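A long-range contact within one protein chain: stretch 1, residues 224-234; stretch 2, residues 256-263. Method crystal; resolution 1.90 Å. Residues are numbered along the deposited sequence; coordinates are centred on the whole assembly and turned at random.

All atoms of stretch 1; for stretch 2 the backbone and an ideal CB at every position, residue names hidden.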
ATOM      1  N   TYR C 224     -20.532 -18.143  -7.770  1.00 24.58           N
ATOM      2  CA  TYR C 224     -20.874 -17.417  -9.001  1.00 23.75           C
ATOM      3  C   TYR C 224     -21.241 -18.422 -10.100  1.00 27.96           C
ATOM      4  O   TYR C 224     -20.442 -19.309 -10.388  1.00 28.31           O
ATOM      5  CB  TYR C 224     -19.686 -16.531  -9.413  1.00 25.48           C
ATOM      6  CG  TYR C 224     -19.884 -15.820 -10.727  1.00 27.46           C
ATOM      7  CD1 TYR C 224     -20.940 -14.935 -10.908  1.00 28.53           C
ATOM      8  CD2 TYR C 224     -19.016 -16.029 -11.794  1.00 28.89           C
ATOM      9  CE1 TYR C 224     -21.131 -14.276 -12.114  1.00 29.19           C
ATOM     10  CE2 TYR C 224     -19.198 -15.377 -13.015  1.00 29.72           C
ATOM     11  CZ  TYR C 224     -20.248 -14.483 -13.162  1.00 35.68           C
ATOM     12  OH  TYR C 224     -20.474 -13.859 -14.365  1.00 34.67           O
ATOM     13  N   LEU C 225     -22.448 -18.300 -10.685  1.00 25.39           N
ATOM     14  CA  LEU C 225     -22.951 -19.210 -11.734  1.00 27.00           C
ATOM     15  C   LEU C 225     -22.869 -18.660 -13.168  1.00 33.49           C
ATOM     16  O   LEU C 225     -23.046 -19.428 -14.103  1.00 36.85           O
ATOM     17  CB  LEU C 225     -24.407 -19.608 -11.433  1.00 26.85           C
ATOM     18  CG  LEU C 225     -24.681 -20.334 -10.093  1.00 32.25           C
ATOM     19  CD1 LEU C 225     -26.130 -20.714 -10.002  1.00 32.94           C
ATOM     20  CD2 LEU C 225     -23.826 -21.594  -9.932  1.00 34.61           C
ATOM     21  N   GLY C 226     -22.602 -17.374 -13.336  1.00 28.98           N
ATOM     22  CA  GLY C 226     -22.515 -16.750 -14.656  1.00 28.93           C
ATOM     23  C   GLY C 226     -23.519 -15.621 -14.810  1.00 29.69           C
ATOM     24  O   GLY C 226     -23.998 -15.078 -13.810  1.00 26.48           O
ATOM     25  N   VAL C 227     -23.931 -15.335 -16.053  1.00 27.21           N
ATOM     26  CA  VAL C 227     -24.902 -14.286 -16.346  1.00 25.51           C
ATOM     27  C   VAL C 227     -26.153 -14.908 -16.941  1.00 28.70           C
ATOM     28  O   VAL C 227     -26.078 -15.817 -17.783  1.00 28.27           O
ATOM     29  CB  VAL C 227     -24.291 -13.181 -17.264  1.00 28.15           C
ATOM     30  CG1 VAL C 227     -25.364 -12.273 -17.898  1.00 27.92           C
ATOM     31  CG2 VAL C 227     -23.285 -12.335 -16.489  1.00 26.91           C
ATOM     32  N   GLU C 228     -27.310 -14.377 -16.538  1.00 24.35           N
ATOM     33  CA  GLU C 228     -28.584 -14.733 -17.134  1.00 25.72           C
ATOM     34  C   GLU C 228     -29.209 -13.461 -17.684  1.00 28.82           C
ATOM     35  O   GLU C 228     -28.950 -12.375 -17.151  1.00 27.78           O
ATOM     36  CB  GLU C 228     -29.488 -15.447 -16.148  1.00 27.26           C
ATOM     37  CG  GLU C 228     -28.983 -16.844 -15.852  1.00 43.92           C
ATOM     38  CD  GLU C 228     -30.077 -17.847 -15.559  1.00 75.09           C
ATOM     39  OE1 GLU C 228     -30.173 -18.843 -16.311  1.00 92.40           O
ATOM     40  OE2 GLU C 228     -30.858 -17.624 -14.606  1.00 54.46           O
ATOM     41  N   LYS C 229     -29.952 -13.582 -18.786  1.00 24.74           N
ATOM     42  CA  LYS C 229     -30.548 -12.423 -19.457  1.00 26.15           C
ATOM     43  C   LYS C 229     -32.069 -12.538 -19.568  1.00 33.06           C
ATOM     44  O   LYS C 229     -32.592 -13.636 -19.734  1.00 31.84           O
ATOM     45  CB  LYS C 229     -29.890 -12.180 -20.830  1.00 27.76           C
ATOM     46  CG  LYS C 229     -30.114 -13.284 -21.844  1.00 32.01           C
ATOM     47  CD  LYS C 229     -29.535 -12.975 -23.204  1.00 36.09           C
ATOM     48  CE  LYS C 229     -29.595 -14.200 -24.083  1.00 34.34           C
ATOM     49  NZ  LYS C 229     -29.028 -13.952 -25.434  1.00 40.18           N
ATOM     50  N   ASP C 230     -32.771 -11.401 -19.460  1.00 32.35           N
ATOM     51  CA  ASP C 230     -34.230 -11.331 -19.587  1.00 34.08           C
ATOM     52  C   ASP C 230     -34.904 -12.412 -18.744  1.00 38.81           C
ATOM     53  O   ASP C 230     -35.599 -13.286 -19.254  1.00 39.44           O
ATOM     54  CB  ASP C 230     -34.637 -11.405 -21.067  1.00 37.15           C
ATOM     55  CG  ASP C 230     -33.957 -10.345 -21.932  1.00 43.85           C
ATOM     56  OD1 ASP C 230     -33.801  -9.195 -21.453  1.00 42.73           O
ATOM     57  OD2 ASP C 230     -33.535 -10.680 -23.067  1.00 48.30           O
ATOM     58  N   ILE C 231     -34.626 -12.356 -17.443  1.00 34.02           N
ATOM     59  CA  ILE C 231     -35.075 -13.343 -16.473  1.00 33.65           C
ATOM     60  C   ILE C 231     -36.550 -13.163 -16.108  1.00 34.99           C
ATOM     61  O   ILE C 231     -37.123 -12.088 -16.289  1.00 32.33           O
ATOM     62  CB  ILE C 231     -34.144 -13.388 -15.220  1.00 36.40           C
ATOM     63  CG1 ILE C 231     -34.260 -12.126 -14.342  1.00 36.91           C
ATOM     64  CG2 ILE C 231     -32.679 -13.644 -15.643  1.00 37.46           C
ATOM     65  CD1 ILE C 231     -33.562 -12.211 -12.983  1.00 48.05           C
ATOM     66  N   GLU C 232     -37.152 -14.252 -15.611  1.00 32.41           N
ATOM     67  CA  GLU C 232     -38.539 -14.293 -15.160  1.00 31.68           C
ATOM     68  C   GLU C 232     -38.586 -15.085 -13.876  1.00 34.23           C
ATOM     69  O   GLU C 232     -38.191 -16.250 -13.883  1.00 33.92           O
ATOM     70  CB  GLU C 232     -39.454 -14.949 -16.195  1.00 33.18           C
ATOM     71  CG  GLU C 232     -39.347 -14.331 -17.580  1.00 41.80           C
ATOM     72  CD  GLU C 232     -40.379 -14.846 -18.560  1.00 53.00           C
ATOM     73  OE1 GLU C 232     -41.498 -15.195 -18.119  1.00 40.09           O
ATOM     74  OE2 GLU C 232     -40.064 -14.922 -19.769  1.00 49.17           O
ATOM     75  N   VAL C 233     -39.010 -14.460 -12.775  1.00 29.95           N
ATOM     76  CA  VAL C 233     -39.072 -15.128 -11.476  1.00 29.17           C
ATOM     77  C   VAL C 233     -40.463 -14.968 -10.904  1.00 32.60           C
ATOM     78  O   VAL C 233     -40.893 -13.842 -10.610  1.00 27.91           O
ATOM     79  CB  VAL C 233     -37.993 -14.632 -10.490  1.00 33.37           C
ATOM     80  CG1 VAL C 233     -38.112 -15.367  -9.148  1.00 33.41           C
ATOM     81  CG2 VAL C 233     -36.592 -14.812 -11.082  1.00 33.38           C
ATOM     82  N   ASP C 234     -41.164 -16.113 -10.745  1.00 31.68           N
ATOM     83  CA  ASP C 234     -42.530 -16.151 -10.231  1.00 32.58           C
ATOM     84  C   ASP C 234     -43.469 -15.212 -11.013  1.00 36.83           C
ATOM     85  O   ASP C 234     -44.266 -14.503 -10.420  1.00 36.88           O
ATOM     86  CB  ASP C 234     -42.543 -15.810  -8.729  1.00 35.33           C
ATOM     87  CG  ASP C 234     -41.664 -16.682  -7.859  1.00 44.90           C
ATOM     88  OD1 ASP C 234     -41.235 -17.756  -8.338  1.00 47.95           O
ATOM     89  OD2 ASP C 234     -41.398 -16.289  -6.701  1.00 47.88           O
ATOM     90  N   UNK C 256     -30.465 -20.793  -2.193  1.00 22.13           N
ATOM     91  CA  UNK C 256     -30.918 -19.441  -2.492  1.00 22.23           C
ATOM     92  C   UNK C 256     -30.235 -18.851  -3.710  1.00 25.27           C
ATOM     93  O   UNK C 256     -29.132 -19.265  -4.048  1.00 24.72           O
ATOM     94  CB  UNK C 256     -30.683 -18.532  -1.284  1.00 22.23           C
ATOM     95  N   UNK C 257     -30.906 -17.927  -4.404  1.00 23.69           N
ATOM     96  CA  UNK C 257     -30.364 -17.279  -5.611  1.00 23.03           C
ATOM     97  C   UNK C 257     -30.362 -15.764  -5.425  1.00 25.42           C
ATOM     98  O   UNK C 257     -31.373 -15.192  -5.002  1.00 23.74           O
ATOM     99  CB  UNK C 257     -31.176 -17.662  -6.850  1.00 23.03           C
ATOM    100  N   UNK C 258     -29.233 -15.118  -5.757  1.00 23.04           N
ATOM    101  CA  UNK C 258     -29.119 -13.659  -5.775  1.00 23.73           C
ATOM    102  C   UNK C 258     -28.802 -13.248  -7.229  1.00 26.20           C
ATOM    103  O   UNK C 258     -27.803 -13.718  -7.791  1.00 25.60           O
ATOM    104  CB  UNK C 258     -28.044 -13.169  -4.803  1.00 23.73           C
ATOM    105  N   UNK C 259     -29.642 -12.377  -7.818  1.00 22.82           N
ATOM    106  CA  UNK C 259     -29.424 -11.794  -9.153  1.00 22.77           C
ATOM    107  C   UNK C 259     -29.002 -10.328  -8.936  1.00 26.70           C
ATOM    108  O   UNK C 259     -29.645  -9.619  -8.166  1.00 25.74           O
ATOM    109  CB  UNK C 259     -30.677 -11.894 -10.026  1.00 22.77           C
ATOM    110  N   UNK C 260     -27.919  -9.890  -9.574  1.00 23.61           N
ATOM    111  CA  UNK C 260     -27.445  -8.511  -9.447  1.00 23.15           C
ATOM    112  C   UNK C 260     -27.157  -7.952 -10.853  1.00 27.33           C
ATOM    113  O   UNK C 260     -26.387  -8.563 -11.608  1.00 26.30           O
ATOM    114  CB  UNK C 260     -26.197  -8.442  -8.564  1.00 23.15           C
ATOM    115  N   UNK C 261     -27.791  -6.813 -11.209  1.00 25.63           N
ATOM    116  CA  UNK C 261     -27.651  -6.155 -12.532  1.00 26.73           C
ATOM    117  C   UNK C 261     -26.185  -5.965 -12.932  1.00 30.47           C
ATOM    118  O   UNK C 261     -25.394  -5.427 -12.142  1.00 27.94           O
ATOM    119  CB  UNK C 261     -28.353  -4.795 -12.521  1.00 26.73           C
ATOM    120  N   UNK C 262     -25.820  -6.433 -14.142  1.00 28.82           N
ATOM    121  CA  UNK C 262     -24.416  -6.412 -14.572  1.00 30.32           C
ATOM    122  C   UNK C 262     -23.794  -4.998 -14.634  1.00 36.20           C
ATOM    123  O   UNK C 262     -22.619  -4.850 -14.293  1.00 35.67           O
ATOM    124  CB  UNK C 262     -24.307  -7.068 -15.950  1.00 30.32           C
ATOM    125  N   UNK C 263     -24.563  -4.021 -15.107  1.00 34.87           N
ATOM    126  CA  UNK C 263     -24.121  -2.643 -15.292  1.00 37.24           C
ATOM    127  C   UNK C 263     -23.452  -1.969 -14.109  1.00 44.60           C
ATOM    128  O   UNK C 263     -22.501  -1.205 -14.304  1.00 44.59           O
ATOM    129  CB  UNK C 263     -25.329  -1.796 -15.698  1.00 37.24           C
TER

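Position 256 opens the second stretch as an extended strand residue, with phi/psi of -71/153. An ideal CB here would have no atom of stretch 1 within 5.5 Å, and the backbone angles are open to any ordinary residue, so the visible atoms select nothing. The deposited residue is G256, which makes no contact with stretch 1.

At position 257 the CA-to-CB bond points toward stretch 1, yet the backbones are well separated: CA of 257 lies 9.8 Å from CA of L225. A short side chain would leave that gap unfilled. What lies across it is the apolar end of L225, so a longer aliphatic residue such as leucine, isoleucine or methionine would suit. The residue is I257, with chi1 and chi2 both m. Its CD1 comes to 4.4 Å from CD1 of L225, a loose apolar contact between the terminal methyls of the two side chains.

Position 258 follows the alternation of a strand, and its CB finds nothing of stretch 1 nearby. Its angles of -118/123 are comfortable for beta-branched residues, among many others. It is V258, and it takes no part in the contact.

Position 259 has the most to work with. Its CB points toward stretch 1 and lies 4.1 Å from I231 CD1, while the methyl groups of V233 and the carboxylate of E228 lie farther out. The site therefore asks for a side chain with an apolar body and, if it is long enough, a donor at its end. Leucine, methionine or phenylalanine could meet the aliphatic groups; tyrosine could also address the acid, and a long basic chain might do so with less apolar complementarity. The residue is Y259, which has the largest area covered by the other stretch. With chi1 at -74°, its ring is laid against I231, whose CD1 sits 3.6 Å from the ring centroid and only 12° off the normal, a CH-pi contact over one face. V233 CG2 approaches CE2 of Y259 at 4.1 Å. At the ring edge, Y259 OH donates a hydrogen bond of 2.9 Å to E228 OE2, so the polar end of the tyrosine is satisfied while its ring packs against aliphatic carbon.

Positions 260 and 261 both lie out of reach of stretch 1, which places no demand on their side chains. They are A260 and A261, and neither touches it.

At position 262 the backbone angles shift to -61/-40, and the CB again points toward stretch 1, 5.4 Å from V227 CG2. That distance leaves room for a modest apolar group, such as valine, isoleucine or leucine. The residue is V262, with chi1 m; its CG1 packs 3.9 Å from V227 CG2.

Position 263 has angles of -51/-37, which require no glycine, and an ideal CB would have room. Many residues could therefore be accommodated. The deposited one is G263, which makes no contact with stretch 1.

Stretch 2 256-263: GIVYAAVG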
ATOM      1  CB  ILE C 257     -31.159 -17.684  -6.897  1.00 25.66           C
ATOM      2  CG1 ILE C 257     -31.041 -19.196  -7.206  1.00 25.57           C
ATOM      3  CG2 ILE C 257     -30.730 -16.867  -8.115  1.00 26.80           C
ATOM      4  CD1 ILE C 257     -29.615 -19.715  -7.590  1.00 30.09           C
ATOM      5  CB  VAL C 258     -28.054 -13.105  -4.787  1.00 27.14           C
ATOM      6  CG1 VAL C 258     -27.852 -11.596  -4.975  1.00 27.14           C
ATOM      7  CG2 VAL C 258     -28.442 -13.403  -3.343  1.00 26.35           C
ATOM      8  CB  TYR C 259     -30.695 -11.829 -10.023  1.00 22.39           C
ATOM      9  CG  TYR C 259     -31.052 -13.198 -10.555  1.00 23.00           C
ATOM     10  CD1 TYR C 259     -30.338 -13.766 -11.602  1.00 24.56           C
ATOM     11  CD2 TYR C 259     -32.169 -13.880 -10.085  1.00 23.76           C
ATOM     12  CE1 TYR C 259     -30.695 -15.005 -12.135  1.00 24.42           C
ATOM     13  CE2 TYR C 259     -32.567 -15.094 -10.647  1.00 25.26           C
ATOM     14  CZ  TYR C 259     -31.813 -15.666 -11.657  1.00 29.03           C
ATOM     15  OH  TYR C 259     -32.210 -16.869 -12.195  1.00 29.80           O
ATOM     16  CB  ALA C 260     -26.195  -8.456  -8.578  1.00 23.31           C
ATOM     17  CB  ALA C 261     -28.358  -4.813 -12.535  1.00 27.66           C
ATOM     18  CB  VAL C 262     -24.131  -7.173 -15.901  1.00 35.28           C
ATOM     19  CG1 VAL C 262     -24.532  -8.652 -15.810  1.00 34.74           C
ATOM     20  CG2 VAL C 262     -24.749  -6.482 -17.114  1.00 36.26           C
TER
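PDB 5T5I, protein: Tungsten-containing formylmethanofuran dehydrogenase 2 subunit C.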